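Local coordinates for arginine decarboxylase, A207R protein (Paramecium bursaria Chlorella virus 1, PDB 2NVA) that decarboxylates arginine to agmatine with the help of a pyridoxal 5'-phosphate cofactor, at residues A[130-135]-A[154-159]; A[175-180]-A[184-189]; A[189-194]-A[211-216]. All coordinates share one frame; numbering follows the deposited sequence.

Contact 1 (A[130-135]-A[154-159])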
loop_
_atom_site.group_PDB
_atom_site.type_symbol
_atom_site.label_atom_id
_atom_site.label_comp_id
_atom_site.label_asym_id
_atom_site.label_seq_id
_atom_site.Cartn_x
_atom_site.Cartn_y
_atom_site.Cartn_z
ATOM N N MET A 130 -27.719 5.486 16.540
ATOM C CA MET A 130 -27.100 6.036 15.337
ATOM C C MET A 130 -26.627 7.469 15.476
ATOM O O MET A 130 -27.282 8.290 16.112
ATOM C CB MET A 130 -28.039 5.906 14.133
ATOM C CG MET A 130 -28.433 4.460 13.801
ATOM S SD MET A 130 -27.034 3.312 13.613
ATOM C CE MET A 130 -26.282 3.940 12.108
ATOM N N ILE A 131 -25.476 7.750 14.862
ATOM C CA ILE A 131 -24.905 9.086 14.838
ATOM C C ILE A 131 -24.828 9.534 13.384
ATOM O O ILE A 131 -24.193 8.883 12.566
ATOM C CB ILE A 131 -23.494 9.132 15.508
ATOM C CG1 ILE A 131 -23.601 8.825 17.005
ATOM C CG2 ILE A 131 -22.837 10.486 15.303
ATOM C CD1 ILE A 131 -22.242 8.596 17.694
ATOM N N LEU A 132 -25.493 10.640 13.070
ATOM C CA LEU A 132 -25.465 11.134 11.704
ATOM C C LEU A 132 -24.152 11.868 11.452
ATOM O O LEU A 132 -23.855 12.853 12.118
ATOM C CB LEU A 132 -26.670 12.041 11.411
ATOM C CG LEU A 132 -26.645 12.786 10.066
ATOM C CD1 LEU A 132 -26.708 11.841 8.867
ATOM C CD2 LEU A 132 -27.759 13.833 10.001
ATOM N N ARG A 133 -23.388 11.382 10.482
ATOM C CA ARG A 133 -22.165 12.061 10.078
ATOM C C ARG A 133 -22.478 13.095 9.000
ATOM O O ARG A 133 -23.048 12.761 7.958
ATOM C CB ARG A 133 -21.116 11.073 9.567
ATOM C CG ARG A 133 -19.821 11.759 9.158
ATOM C CD ARG A 133 -18.722 10.753 8.889
ATOM N NE ARG A 133 -17.564 11.377 8.258
ATOM C CZ ARG A 133 -16.463 10.710 7.919
ATOM N NH1 ARG A 133 -16.386 9.403 8.141
ATOM N NH2 ARG A 133 -15.441 11.343 7.351
ATOM N N ILE A 134 -22.117 14.345 9.275
ATOM C CA ILE A 134 -22.293 15.428 8.312
ATOM C C ILE A 134 -20.958 15.821 7.696
ATOM O O ILE A 134 -19.910 15.722 8.346
ATOM C CB ILE A 134 -22.999 16.659 8.943
ATOM C CG1 ILE A 134 -22.145 17.277 10.063
ATOM C CG2 ILE A 134 -24.368 16.228 9.488
ATOM C CD1 ILE A 134 -22.674 18.643 10.584
ATOM N N ARG A 135 -20.999 16.273 6.444
ATOM C CA ARG A 135 -19.778 16.706 5.781
ATOM C C ARG A 135 -19.434 18.141 6.180
ATOM O O ARG A 135 -20.256 19.053 6.020
ATOM C CB ARG A 135 -19.926 16.627 4.265
ATOM C CG ARG A 135 -18.668 17.059 3.542
ATOM C CD ARG A 135 -18.866 17.084 2.054
ATOM N NE ARG A 135 -17.612 17.466 1.404
ATOM C CZ ARG A 135 -17.381 17.391 0.095
ATOM N NH1 ARG A 135 -18.317 16.923 -0.730
ATOM N NH2 ARG A 135 -16.201 17.761 -0.383
ATOM N N ASP A 154 -28.248 19.675 2.626
ATOM C CA ASP A 154 -29.590 19.569 2.080
ATOM C C ASP A 154 -30.291 18.217 2.299
ATOM O O ASP A 154 -31.477 18.086 2.027
ATOM C CB ASP A 154 -29.611 19.975 0.607
ATOM C CG ASP A 154 -28.818 19.035 -0.292
ATOM O OD1 ASP A 154 -28.577 19.427 -1.449
ATOM O OD2 ASP A 154 -28.437 17.909 0.101
ATOM N N GLU A 155 -29.569 17.214 2.784
ATOM C CA GLU A 155 -30.216 15.936 3.049
ATOM C C GLU A 155 -30.320 15.595 4.535
ATOM O O GLU A 155 -30.827 14.528 4.878
ATOM C CB GLU A 155 -29.533 14.810 2.289
ATOM C CG GLU A 155 -28.062 14.824 2.455
ATOM C CD GLU A 155 -27.327 13.737 1.680
ATOM O OE1 GLU A 155 -27.975 12.876 1.023
ATOM O OE2 GLU A 155 -26.085 13.745 1.747
ATOM N N ILE A 156 -29.833 16.486 5.396
ATOM C CA ILE A 156 -29.856 16.250 6.845
ATOM C C ILE A 156 -31.272 15.933 7.344
ATOM O O ILE A 156 -31.491 14.888 7.972
ATOM C CB ILE A 156 -29.241 17.452 7.669
ATOM C CG1 ILE A 156 -27.738 17.676 7.357
ATOM C CG2 ILE A 156 -29.419 17.242 9.181
ATOM C CD1 ILE A 156 -26.993 16.355 7.204
ATOM N N ARG A 157 -32.231 16.824 7.063
ATOM C CA ARG A 157 -33.599 16.610 7.550
ATOM C C ARG A 157 -34.216 15.312 7.016
ATOM O O ARG A 157 -34.824 14.551 7.771
ATOM C CB ARG A 157 -34.520 17.812 7.291
ATOM C CG ARG A 157 -35.768 17.683 8.153
ATOM C CD ARG A 157 -36.778 18.800 8.032
ATOM N NE ARG A 157 -37.939 18.448 8.851
ATOM C CZ ARG A 157 -38.088 18.744 10.141
ATOM N NH1 ARG A 157 -37.161 19.434 10.794
ATOM N NH2 ARG A 157 -39.192 18.365 10.776
ATOM N N HIS A 158 -34.046 15.067 5.719
ATOM C CA HIS A 158 -34.550 13.853 5.086
ATOM C C HIS A 158 -34.031 12.589 5.774
ATOM O O HIS A 158 -34.810 11.680 6.071
ATOM C CB HIS A 158 -34.177 13.815 3.592
ATOM C CG HIS A 158 -34.374 12.466 2.964
ATOM N ND1 HIS A 158 -35.619 11.977 2.626
ATOM C CD2 HIS A 158 -33.485 11.493 2.643
ATOM C CE1 HIS A 158 -35.487 10.764 2.117
ATOM N NE2 HIS A 158 -34.204 10.448 2.118
ATOM N N LEU A 159 -32.725 12.534 6.014
ATOM C CA LEU A 159 -32.101 11.359 6.634
ATOM C C LEU A 159 -32.603 11.132 8.061
ATOM O O LEU A 159 -32.830 10.002 8.473
ATOM C CB LEU A 159 -30.583 11.497 6.629
ATOM C CG LEU A 159 -29.903 11.310 5.270
ATOM C CD1 LEU A 159 -28.423 11.590 5.416
ATOM C CD2 LEU A 159 -30.121 9.905 4.701
#
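Leu132 overlaps two helix residues at once, one with each of its methyl branches. Its CD2 meets CD1 of Ile156 at 3.8 Å and lies almost as near to CG2 of the same isoleucine. Its CD1 turns to Leu159, where CD1 touches CD1 at 3.9 Å, and these two side chains cross at about a right angle. With CG trans to its own backbone N (chi1 171°), Leu132 extends from strand 129-133 toward the helix and spreads its fork between Ile156 and Leu159, which lie about one turn apart on the helix. Ile156 does most of the work on the helix side. Its CD1 touches both Leu132 and Ile134, and the approach to CG2 of Ile134, 3.5 Å, is tighter than usual van der Waals contact. Strand and helix belong to one beta-alpha-beta unit of the TIM barrel, completed by strand 170-174. The contact is therefore the packing of an outer barrel helix on its own strand. No hydrogen bond crosses it; all four touching residues are buried and apolar. Neighbouring elements close the same core: Ile173 lies against both Leu132 and Ile134, and Ala197 of helix 184-204 meets Ile156. Arg133 points the other way, into the barrel, where it touches His176 and the bound cofactor-agmatine adduct. At the start of the helix segment, Glu155 makes a salt bridge to Arg274 of the second subunit.

Contact 2 (A[175-180]-A[184-189]). With PL2 ((4-{[(4-{[amino(imino)methyl]amino}butyl)amino]methyl}-5-hydroxy-6-methylpyridin-3-yl)methyl dihydrogen phosphate), chain I.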
loop_
_atom_site.group_PDB
_atom_site.type_symbol
_atom_site.label_atom_id
_atom_site.label_comp_id
_atom_site.label_asym_id
_atom_site.label_seq_id
_atom_site.Cartn_x
_atom_site.Cartn_y
_atom_site.Cartn_z
ATOM N N PHE A 175 -18.711 14.594 12.677
ATOM C CA PHE A 175 -18.081 15.083 11.465
ATOM C C PHE A 175 -16.623 14.668 11.549
ATOM O O PHE A 175 -16.129 14.343 12.632
ATOM C CB PHE A 175 -18.203 16.613 11.358
ATOM C CG PHE A 175 -17.583 17.375 12.520
ATOM C CD1 PHE A 175 -16.217 17.677 12.533
ATOM C CD2 PHE A 175 -18.370 17.813 13.592
ATOM C CE1 PHE A 175 -15.639 18.383 13.604
ATOM C CE2 PHE A 175 -17.798 18.529 14.660
ATOM C CZ PHE A 175 -16.430 18.811 14.659
ATOM N N HIS A 176 -15.948 14.680 10.409
ATOM C CA HIS A 176 -14.497 14.606 10.399
ATOM C C HIS A 176 -14.026 15.637 9.393
ATOM O O HIS A 176 -14.372 15.553 8.211
ATOM C CB HIS A 176 -14.019 13.206 10.015
ATOM C CG HIS A 176 -12.600 12.939 10.416
ATOM N ND1 HIS A 176 -11.599 13.872 10.254
ATOM C CD2 HIS A 176 -12.016 11.857 10.983
ATOM C CE1 HIS A 176 -10.452 13.368 10.683
ATOM N NE2 HIS A 176 -10.678 12.145 11.125
ATOM N N VAL A 177 -13.278 16.633 9.868
ATOM C CA VAL A 177 -12.836 17.718 8.990
ATOM C C VAL A 177 -11.792 17.255 7.976
ATOM O O VAL A 177 -11.560 17.926 6.966
ATOM C CB VAL A 177 -12.294 18.935 9.782
ATOM C CG1 VAL A 177 -13.348 19.451 10.728
ATOM C CG2 VAL A 177 -10.998 18.572 10.527
ATOM N N GLY A 178 -11.164 16.117 8.243
ATOM C CA GLY A 178 -10.067 15.639 7.419
ATOM C C GLY A 178 -8.916 15.196 8.299
ATOM O O GLY A 178 -8.747 15.708 9.412
ATOM N N SER A 179 -8.136 14.245 7.803
ATOM C CA SER A 179 -7.021 13.704 8.563
ATOM C C SER A 179 -5.799 14.626 8.445
ATOM O O SER A 179 -5.384 14.982 7.332
ATOM C CB SER A 179 -6.694 12.276 8.099
ATOM O OG SER A 179 -5.853 11.627 9.061
ATOM N N GLY A 180 -5.230 15.002 9.587
ATOM C CA GLY A 180 -4.075 15.894 9.644
ATOM C C GLY A 180 -4.518 17.332 9.466
ATOM O O GLY A 180 -4.187 17.980 8.457
ATOM N N PRO A 184 -7.977 25.558 13.098
ATOM C CA PRO A 184 -8.972 25.596 14.183
ATOM C C PRO A 184 -10.366 26.095 13.764
ATOM O O PRO A 184 -11.369 25.657 14.329
ATOM C CB PRO A 184 -8.331 26.536 15.212
ATOM C CG PRO A 184 -7.434 27.420 14.389
ATOM C CD PRO A 184 -6.860 26.497 13.351
ATOM N N GLU A 185 -10.421 26.999 12.784
ATOM C CA GLU A 185 -11.688 27.533 12.259
ATOM C C GLU A 185 -12.561 26.449 11.620
ATOM O O GLU A 185 -13.791 26.509 11.686
ATOM C CB GLU A 185 -11.387 28.654 11.262
ATOM C CG GLU A 185 -12.596 29.401 10.731
ATOM C CD GLU A 185 -13.236 30.351 11.723
ATOM O OE1 GLU A 185 -14.486 30.336 11.829
ATOM O OE2 GLU A 185 -12.520 31.158 12.376
ATOM N N ALA A 186 -11.920 25.451 11.017
ATOM C CA ALA A 186 -12.639 24.324 10.453
ATOM C C ALA A 186 -13.458 23.592 11.522
ATOM O O ALA A 186 -14.591 23.207 11.260
ATOM C CB ALA A 186 -11.676 23.363 9.757
ATOM N N TYR A 187 -12.876 23.386 12.707
ATOM C CA TYR A 187 -13.573 22.725 13.815
ATOM C C TYR A 187 -14.688 23.591 14.376
ATOM O O TYR A 187 -15.777 23.086 14.671
ATOM C CB TYR A 187 -12.609 22.331 14.933
ATOM C CG TYR A 187 -11.735 21.162 14.559
ATOM C CD1 TYR A 187 -12.068 19.859 14.952
ATOM C CD2 TYR A 187 -10.582 21.349 13.788
ATOM C CE1 TYR A 187 -11.262 18.770 14.590
ATOM C CE2 TYR A 187 -9.780 20.268 13.430
ATOM C CZ TYR A 187 -10.124 18.989 13.830
ATOM O OH TYR A 187 -9.319 17.929 13.472
ATOM N N TYR A 188 -14.414 24.888 14.502
ATOM C CA TYR A 188 -15.421 25.829 14.958
ATOM C C TYR A 188 -16.663 25.785 14.051
ATOM O O TYR A 188 -17.779 25.634 14.535
ATOM C CB TYR A 188 -14.852 27.247 15.015
ATOM C CG TYR A 188 -15.782 28.185 15.755
ATOM C CD1 TYR A 188 -15.592 28.453 17.107
ATOM C CD2 TYR A 188 -16.869 28.763 15.113
ATOM C CE1 TYR A 188 -16.463 29.288 17.815
ATOM C CE2 TYR A 188 -17.750 29.622 15.809
ATOM C CZ TYR A 188 -17.538 29.868 17.163
ATOM O OH TYR A 188 -18.389 30.708 17.863
ATOM N N ARG A 189 -16.454 25.918 12.742
ATOM C CA ARG A 189 -17.548 25.888 11.758
ATOM C C ARG A 189 -18.268 24.539 11.734
ATOM O O ARG A 189 -19.495 24.489 11.543
ATOM C CB ARG A 189 -17.030 26.241 10.352
ATOM C CG ARG A 189 -16.631 27.721 10.172
ATOM C CD ARG A 189 -15.994 27.951 8.799
ATOM N NE ARG A 189 -16.114 29.342 8.318
ATOM C CZ ARG A 189 -15.168 30.282 8.413
ATOM N NH1 ARG A 189 -13.984 30.013 8.968
ATOM N NH2 ARG A 189 -15.383 31.494 7.923
HETATM N N1 PL2 I . -12.351 8.777 12.759
HETATM C C2 PL2 I . -12.689 8.427 11.507
HETATM C C2A PL2 I . -14.137 8.008 11.184
HETATM C C3 PL2 I . -11.700 8.453 10.514
HETATM O O3 PL2 I . -12.070 8.111 9.252
HETATM C C4 PL2 I . -10.375 8.842 10.800
HETATM C C4A PL2 I . -9.245 8.873 9.728
HETATM C C5 PL2 I . -10.104 9.199 12.136
HETATM C C6 PL2 I . -11.108 9.152 13.085
HETATM P P PL2 I . -6.758 11.159 12.648
HETATM N N PL2 I . -9.762 9.100 8.360
HETATM C CA PL2 I . -8.985 8.353 7.362
HETATM C CG PL2 I . -6.706 8.015 6.312
HETATM O OP2 PL2 I . -6.129 12.272 11.678
HETATM O OP3 PL2 I . -5.669 9.952 12.720
HETATM O OP1 PL2 I . -7.082 11.715 13.995
HETATM O OP4 PL2 I . -8.041 10.629 11.832
HETATM C C5M PL2 I . -8.689 9.644 12.558
HETATM C CB PL2 I . -7.487 8.720 7.423
HETATM C CD PL2 I . -5.210 8.408 6.347
HETATM N NE PL2 I . -4.544 7.597 5.303
HETATM C CZ PL2 I . -3.222 7.408 5.173
HETATM N NH2 PL2 I . -2.766 6.621 4.168
HETATM N NH1 PL2 I . -2.362 7.990 6.015
#
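Ser179 OG is gripped by two groups: it donates to phosphate oxygen OP2 of the bound cofactor-agmatine adduct PL2 at 2.7 Å and is hydrogen-bonded by Arg255. His176 donates through NE2 to the ester oxygen OP4 of PL2 at 3.1 Å, and that oxygen lies at the edge of the imidazole, near its plane. The other ring nitrogen, ND1, accepts from Gly178 N at 3.0 Å, tilted 21° from the ring plane. Bonds at both nitrogens thus hold the imidazole with its edge over the face of the pyridine, the planes nearly perpendicular. The segment 175-180 is the loop that follows strand 170-174 in the TIM barrel and leads to helix 184-204. Behind the ligand-binding residues, Val177 packs on that helix. Its CG1, anti to the carbonyl carbon (chi1 -58°), stands over the face of the Tyr187 ring, 4.3 Å from the centroid, in a CH-pi contact. CG2 presses closer, 3.4 Å from Tyr187 CZ, toward the phenol end. The Tyr187 hydroxyl itself is hydrogen-bonded to Gly215 O. Phe175 adds CE1 against Tyr187 CD1 at 4.1 Å, the two side chains crossing at about a right angle.

Contact 3 (A[189-194]-A[211-216]). With PL2 ((4-{[(4-{[amino(imino)methyl]amino}butyl)amino]methyl}-5-hydroxy-6-methylpyridin-3-yl)methyl dihydrogen phosphate), chain I.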
loop_
_atom_site.group_PDB
_atom_site.type_symbol
_atom_site.label_atom_id
_atom_site.label_comp_id
_atom_site.label_asym_id
_atom_site.label_seq_id
_atom_site.Cartn_x
_atom_site.Cartn_y
_atom_site.Cartn_z
ATOM N N ARG A 189 -16.454 25.918 12.742
ATOM C CA ARG A 189 -17.548 25.888 11.758
ATOM C C ARG A 189 -18.268 24.539 11.734
ATOM O O ARG A 189 -19.495 24.489 11.543
ATOM C CB ARG A 189 -17.030 26.241 10.352
ATOM C CG ARG A 189 -16.631 27.721 10.172
ATOM C CD ARG A 189 -15.994 27.951 8.799
ATOM N NE ARG A 189 -16.114 29.342 8.318
ATOM C CZ ARG A 189 -15.168 30.282 8.413
ATOM N NH1 ARG A 189 -13.984 30.013 8.968
ATOM N NH2 ARG A 189 -15.383 31.494 7.923
ATOM N N ALA A 190 -17.508 23.457 11.926
ATOM C CA ALA A 190 -18.068 22.109 11.964
ATOM C C ALA A 190 -18.966 21.914 13.184
ATOM O O ALA A 190 -20.021 21.277 13.092
ATOM C CB ALA A 190 -16.965 21.067 11.952
ATOM N N ILE A 191 -18.538 22.445 14.325
ATOM C CA ILE A 191 -19.310 22.310 15.569
ATOM C C ILE A 191 -20.594 23.157 15.495
ATOM O O ILE A 191 -21.656 22.737 15.977
ATOM C CB ILE A 191 -18.433 22.639 16.819
ATOM C CG1 ILE A 191 -17.346 21.559 16.986
ATOM C CG2 ILE A 191 -19.286 22.769 18.103
ATOM C CD1 ILE A 191 -16.103 22.010 17.771
ATOM N N LYS A 192 -20.492 24.332 14.870
ATOM C CA LYS A 192 -21.665 25.170 14.626
ATOM C C LYS A 192 -22.673 24.446 13.722
ATOM O O LYS A 192 -23.870 24.423 14.018
ATOM C CB LYS A 192 -21.255 26.516 14.010
ATOM C CG LYS A 192 -22.434 27.465 13.768
ATOM C CD LYS A 192 -21.983 28.774 13.114
ATOM C CE LYS A 192 -23.193 29.736 13.014
ATOM N NZ LYS A 192 -22.743 31.081 12.514
ATOM N N SER A 193 -22.190 23.864 12.623
ATOM C CA SER A 193 -23.060 23.121 11.708
ATOM C C SER A 193 -23.687 21.917 12.400
ATOM O O SER A 193 -24.817 21.530 12.091
ATOM C CB SER A 193 -22.275 22.649 10.476
ATOM O OG SER A 193 -21.829 23.759 9.711
ATOM N N SER A 194 -22.936 21.311 13.317
ATOM C CA SER A 194 -23.411 20.154 14.062
ATOM C C SER A 194 -24.561 20.531 14.997
ATOM O O SER A 194 -25.506 19.758 15.161
ATOM C CB SER A 194 -22.266 19.532 14.859
ATOM O OG SER A 194 -21.287 18.979 13.991
ATOM N N LEU A 211 -22.225 14.832 20.738
ATOM C CA LEU A 211 -21.487 15.500 19.685
ATOM C C LEU A 211 -20.195 14.723 19.510
ATOM O O LEU A 211 -19.502 14.448 20.486
ATOM C CB LEU A 211 -21.182 16.955 20.049
ATOM C CG LEU A 211 -20.166 17.677 19.148
ATOM C CD1 LEU A 211 -20.753 17.903 17.741
ATOM C CD2 LEU A 211 -19.697 19.003 19.756
ATOM N N ASP A 212 -19.880 14.354 18.274
ATOM C CA ASP A 212 -18.666 13.611 17.991
ATOM C C ASP A 212 -17.829 14.486 17.053
ATOM O O ASP A 212 -18.210 14.692 15.903
ATOM C CB ASP A 212 -19.037 12.274 17.336
ATOM C CG ASP A 212 -17.834 11.430 16.932
ATOM O OD1 ASP A 212 -16.663 11.898 16.952
ATOM O OD2 ASP A 212 -18.081 10.254 16.556
ATOM N N ILE A 213 -16.702 15.006 17.543
ATOM C CA ILE A 213 -15.924 15.956 16.741
ATOM C C ILE A 213 -14.880 15.274 15.837
ATOM O O ILE A 213 -14.045 15.956 15.233
ATOM C CB ILE A 213 -15.237 17.046 17.613
ATOM C CG1 ILE A 213 -14.262 16.395 18.592
ATOM C CG2 ILE A 213 -16.295 17.925 18.327
ATOM C CD1 ILE A 213 -13.224 17.379 19.201
ATOM N N GLY A 214 -14.934 13.945 15.746
ATOM C CA GLY A 214 -14.079 13.201 14.802
ATOM C C GLY A 214 -12.595 13.271 15.143
ATOM O O GLY A 214 -12.244 13.431 16.311
ATOM N N GLY A 215 -11.739 13.157 14.124
ATOM C CA GLY A 215 -10.281 13.150 14.327
ATOM C C GLY A 215 -9.552 14.320 13.681
ATOM O O GLY A 215 -10.114 15.409 13.522
ATOM N N GLY A 216 -8.290 14.094 13.322
ATOM C CA GLY A 216 -7.527 15.064 12.552
ATOM C C GLY A 216 -6.446 15.816 13.307
ATOM O O GLY A 216 -5.504 16.329 12.698
HETATM N N1 PL2 I . -12.351 8.777 12.759
HETATM C C2 PL2 I . -12.689 8.427 11.507
HETATM C C2A PL2 I . -14.137 8.008 11.184
HETATM C C3 PL2 I . -11.700 8.453 10.514
HETATM O O3 PL2 I . -12.070 8.111 9.252
HETATM C C4 PL2 I . -10.375 8.842 10.800
HETATM C C4A PL2 I . -9.245 8.873 9.728
HETATM C C5 PL2 I . -10.104 9.199 12.136
HETATM C C6 PL2 I . -11.108 9.152 13.085
HETATM P P PL2 I . -6.758 11.159 12.648
HETATM N N PL2 I . -9.762 9.100 8.360
HETATM C CA PL2 I . -8.985 8.353 7.362
HETATM C CG PL2 I . -6.706 8.015 6.312
HETATM O OP2 PL2 I . -6.129 12.272 11.678
HETATM O OP3 PL2 I . -5.669 9.952 12.720
HETATM O OP1 PL2 I . -7.082 11.715 13.995
HETATM O OP4 PL2 I . -8.041 10.629 11.832
HETATM C C5M PL2 I . -8.689 9.644 12.558
HETATM C CB PL2 I . -7.487 8.720 7.423
HETATM C CD PL2 I . -5.210 8.408 6.347
HETATM N NE PL2 I . -4.544 7.597 5.303
HETATM C CZ PL2 I . -3.222 7.408 5.173
HETATM N NH2 PL2 I . -2.766 6.621 4.168
HETATM N NH1 PL2 I . -2.362 7.990 6.015
#
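The chain of Leu211 is swung trans to its backbone N (chi1 168°), which sends its two methyls toward helix 184-204. Ile213 instead has CG1 between the backbone N and the carbonyl carbon (chi1 61°), and this turns CG2 to the helix. Leu211 CD1 lies against Ser194 CB at 3.6 Å. Its other branch, CD2, reaches Ile191 CG2 at 4.1 Å, and those two side chains meet at about a right angle. Ile213 CG2 nestles beside the long arm of Ile191, 4.0 Å from CG1 and scarcely farther from CD1. Ile191 is thus touched by both strand-side residues, through different branches. No hydrogen bond links the two segments.

Ser194 turns its polar end back into its own helix. OG donates to Ala190 O at 2.8 Å, and that carbonyl also accepts from Ser194 N, the two donors coming from opposite faces of its plane. The hydroxyl is thereby satisfied within a buried, largely apolar surface.

The segments belong to the beta-alpha-beta unit of strands 170-174 and 210-212 with helix 184-204 in the TIM barrel. Phe175 packs on Ser194 and Ile213, and Ile238 of helix 229-241 on Ile191 and Leu211. Asp212 points away from the helix. Its OD1 accepts from Gly214 N at 2.9 Å, an Asx turn that shapes the start of the glycine run. At the far end Gly216 N donates to phosphate oxygen OP1 of the ligand PL2 at 2.8 Å, almost straight at 178°. Gly215 CA passes 3.5 Å from the same OP1.

The contact therefore joins two kinds of chemistry: apolar packing holds the strand end against the helix, while backbone N-H groups of the following turn are directed to the carboxylate of Asp212 and the phosphate.

Overall arrangement
All three contacts lie in the TIM-barrel domain, on the same side of the chain's centre, and follow one another along the chain. Contact 1 belongs to the unit of strand 129-133, helix 156-165 and strand 170-174. Contacts 2 and 3 belong to the next step round the barrel and share helix 184-204 and Arg189. Their centres are about 7 Å apart, while that of contact 1 lies about 17 Å from contact 2 and 13 Å from contact 3. Ile134 joins contact 1 to contact 3 by packing on Ser194. Contacts 2 and 3 both end at the PL2 phosphate, so consecutive strand-end loops each supply part of one site, shared with Gly254, Arg255 and the second subunit.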